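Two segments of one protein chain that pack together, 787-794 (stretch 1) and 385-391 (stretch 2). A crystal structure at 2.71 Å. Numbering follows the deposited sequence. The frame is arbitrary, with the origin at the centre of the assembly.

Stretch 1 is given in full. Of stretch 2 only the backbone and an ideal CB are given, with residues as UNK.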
# COMPACT_ATOMS: atom_id res chain seq x y z
N VAL A 787 -25.50 9.14 28.52
CA VAL A 787 -25.44 8.14 27.45
C VAL A 787 -26.82 7.83 26.92
O VAL A 787 -27.62 7.17 27.58
CB VAL A 787 -24.83 6.82 27.93
CG1 VAL A 787 -24.60 5.92 26.74
CG2 VAL A 787 -23.53 7.07 28.65
N VAL A 788 -27.10 8.27 25.71
CA VAL A 788 -28.42 8.10 25.15
C VAL A 788 -28.42 7.18 23.94
O VAL A 788 -27.83 7.50 22.94
CB VAL A 788 -29.06 9.48 24.84
CG1 VAL A 788 -28.01 10.55 24.68
CG2 VAL A 788 -30.05 9.42 23.66
N PRO A 789 -29.05 6.01 24.07
CA PRO A 789 -29.23 5.07 22.95
C PRO A 789 -30.24 5.60 21.95
O PRO A 789 -31.09 6.38 22.32
CB PRO A 789 -29.78 3.81 23.63
CG PRO A 789 -29.37 3.96 25.09
CD PRO A 789 -29.43 5.42 25.36
N LEU A 790 -30.13 5.18 20.69
CA LEU A 790 -31.06 5.56 19.63
C LEU A 790 -31.23 4.36 18.70
O LEU A 790 -30.29 3.59 18.53
CB LEU A 790 -30.53 6.77 18.85
CG LEU A 790 -30.31 8.10 19.62
CD1 LEU A 790 -28.89 8.19 20.09
CD2 LEU A 790 -30.68 9.35 18.81
N GLU A 791 -32.43 4.19 18.14
CA GLU A 791 -32.69 3.09 17.21
C GLU A 791 -33.18 3.65 15.90
O GLU A 791 -33.69 4.77 15.86
CB GLU A 791 -33.75 2.13 17.75
CG GLU A 791 -33.47 1.57 19.13
CD GLU A 791 -34.57 0.62 19.61
OE1 GLU A 791 -35.61 0.49 18.92
OE2 GLU A 791 -34.36 -0.04 20.66
N ARG A 792 -33.04 2.88 14.82
CA ARG A 792 -33.66 3.28 13.57
C ARG A 792 -35.16 3.48 13.82
O ARG A 792 -35.82 2.59 14.36
CB ARG A 792 -33.43 2.22 12.52
CG ARG A 792 -33.87 2.63 11.12
CD ARG A 792 -33.60 1.53 10.07
NE ARG A 792 -34.11 0.22 10.47
CZ ARG A 792 -33.34 -0.82 10.78
NH1 ARG A 792 -32.02 -0.71 10.70
NH2 ARG A 792 -33.89 -1.97 11.14
N ARG A 793 -35.67 4.66 13.46
CA ARG A 793 -37.09 5.01 13.68
C ARG A 793 -38.02 4.07 12.90
O ARG A 793 -38.85 3.39 13.50
CB ARG A 793 -37.35 6.50 13.34
CG ARG A 793 -38.73 7.06 13.75
CD ARG A 793 -38.86 8.58 13.53
NE ARG A 793 -38.00 9.33 14.45
CZ ARG A 793 -38.35 9.70 15.68
NH1 ARG A 793 -39.55 9.41 16.15
NH2 ARG A 793 -37.49 10.35 16.46
N ASP A 794 -37.82 3.99 11.59
CA ASP A 794 -38.53 3.06 10.73
C ASP A 794 -37.88 1.70 10.89
O ASP A 794 -36.88 1.41 10.24
CB ASP A 794 -38.43 3.46 9.27
CG ASP A 794 -38.98 2.40 8.32
OD1 ASP A 794 -39.63 1.45 8.80
OD2 ASP A 794 -38.76 2.53 7.09
N UNK A 385 -32.75 17.28 19.89
CA UNK A 385 -31.46 17.83 19.47
C UNK A 385 -30.54 16.66 19.19
O UNK A 385 -30.02 16.52 18.09
CB UNK A 385 -30.87 18.76 20.53
N UNK A 386 -30.42 15.79 20.18
CA UNK A 386 -29.59 14.62 20.06
C UNK A 386 -29.99 13.75 18.88
O UNK A 386 -29.14 13.31 18.13
CB UNK A 386 -29.65 13.81 21.35
N UNK A 387 -31.28 13.56 18.65
CA UNK A 387 -31.68 12.79 17.49
C UNK A 387 -31.27 13.43 16.17
O UNK A 387 -30.95 12.73 15.21
CB UNK A 387 -33.20 12.59 17.51
N UNK A 388 -31.28 14.76 16.11
CA UNK A 388 -30.94 15.47 14.88
C UNK A 388 -29.41 15.43 14.68
O UNK A 388 -28.91 15.43 13.55
CB UNK A 388 -31.45 16.91 14.93
N UNK A 389 -28.69 15.37 15.78
CA UNK A 389 -27.24 15.34 15.75
C UNK A 389 -26.75 14.00 15.21
O UNK A 389 -25.97 13.95 14.26
CB UNK A 389 -26.67 15.60 17.15
N UNK A 390 -27.21 12.93 15.86
CA UNK A 390 -27.00 11.57 15.38
C UNK A 390 -27.24 11.49 13.87
O UNK A 390 -26.40 10.95 13.14
CB UNK A 390 -27.92 10.60 16.12
N UNK A 391 -28.32 12.09 13.38
CA UNK A 391 -28.55 12.09 11.94
C UNK A 391 -27.40 12.76 11.17
O UNK A 391 -26.93 12.25 10.14
CB UNK A 391 -29.87 12.80 11.63

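Stretch 2 is helical throughout, with i+4 bonds from the amides of 389, 390 and 391 to the carbonyls of 385, 386 and 387, and it crosses the strand of stretch 1 at 63°, with 10.1 Å between the axes. Stretch 1 offers Val788 and Leu790, alternate residues of the strand that both point toward the helix, and beyond the strand the guanidinium of Arg793.

At position 385 nothing of stretch 1 lies within 5.5 Å of the ideal CB, so this contact sets no preference. The residue is Glu385, which finds a hydrogen bond elsewhere in the structure.

Position 386 points toward the strand. Its ideal CB is 4.9 Å from CG1 of Val788 and 5.2 Å from CD2 of Leu790, a gap between two apolar groups that a bare methyl would leave unbridged. Leucine, isoleucine or methionine would suit. The deposited Ile386, with chi1 m and chi2 t, brings CD1 to 3.8 Å from Val788 CG1; its CG2 lies 4.1 Å from the same Val788 CG1 and 4.4 Å from Leu790 CD2, so the side chain touches both strand residues.

Position 387 points sideways, and its surroundings are mixed: the ideal CB is 4.3 Å from CD2 of Leu790 and 5.0 Å from NH2 of Arg793. A side chain with an aliphatic stem and an acidic end answers both; glutamate fits well, glutamine could serve, and a purely apolar residue would leave the charge unanswered here. Glu387 is found, with chi1 m and chi2 t. Its CG packs 3.8 Å from Leu790 CD2, and its end comes nearer to stretch 1 than its CB direction suggests, placing OE1 2.8 Å from Arg793 NH2 in a salt bridge. The carboxylate oxygen meets the guanidinium at its edge, near its plane, where the N-H groups point.

Position 388 points away from the strand, so stretch 1 asks nothing of it beyond compatibility with a helix; a polar residue is as acceptable as any. It is Arg388.

Position 389 is also out of reach and is equally unconstrained by this contact. It is Ala389.

Position 390, one helical turn after 386, again points toward stretch 1, and its ideal CB is already 4.1 Å from CD2 of Leu790. The methyl makes contact without any extension, so this close approach favours a small apolar side chain, alanine being the simplest answer. Ala390 is deposited, its CB in apolar contact with Leu790 CD2.

Position 391 faces no part of stretch 1, and many residues would do; it is Glu391.

Stretch 2 (385-391) EIERAAE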
# COMPACT_ATOMS: atom_id res chain seq x y z
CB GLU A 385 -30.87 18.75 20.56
CG GLU A 385 -29.63 19.56 20.14
CD GLU A 385 -29.83 20.47 18.90
OE1 GLU A 385 -30.73 21.34 18.90
OE2 GLU A 385 -29.05 20.32 17.93
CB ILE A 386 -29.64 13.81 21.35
CG1 ILE A 386 -29.13 14.68 22.50
CG2 ILE A 386 -28.84 12.52 21.21
CD1 ILE A 386 -29.19 14.01 23.82
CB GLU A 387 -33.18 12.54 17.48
CG GLU A 387 -33.63 11.71 18.65
CD GLU A 387 -35.12 11.54 18.71
OE1 GLU A 387 -35.82 12.15 17.88
OE2 GLU A 387 -35.60 10.82 19.61
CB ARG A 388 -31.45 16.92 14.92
CG ARG A 388 -32.94 17.09 14.58
CD ARG A 388 -33.33 18.55 14.25
NE ARG A 388 -33.16 18.87 12.83
CZ ARG A 388 -33.84 19.81 12.16
NH1 ARG A 388 -34.74 20.56 12.79
NH2 ARG A 388 -33.61 20.00 10.87
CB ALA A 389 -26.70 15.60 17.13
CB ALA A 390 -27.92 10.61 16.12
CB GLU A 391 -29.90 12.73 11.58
CG GLU A 391 -30.24 12.70 10.08
CD GLU A 391 -31.40 13.63 9.69
OE1 GLU A 391 -31.80 14.48 10.52
OE2 GLU A 391 -31.93 13.47 8.57
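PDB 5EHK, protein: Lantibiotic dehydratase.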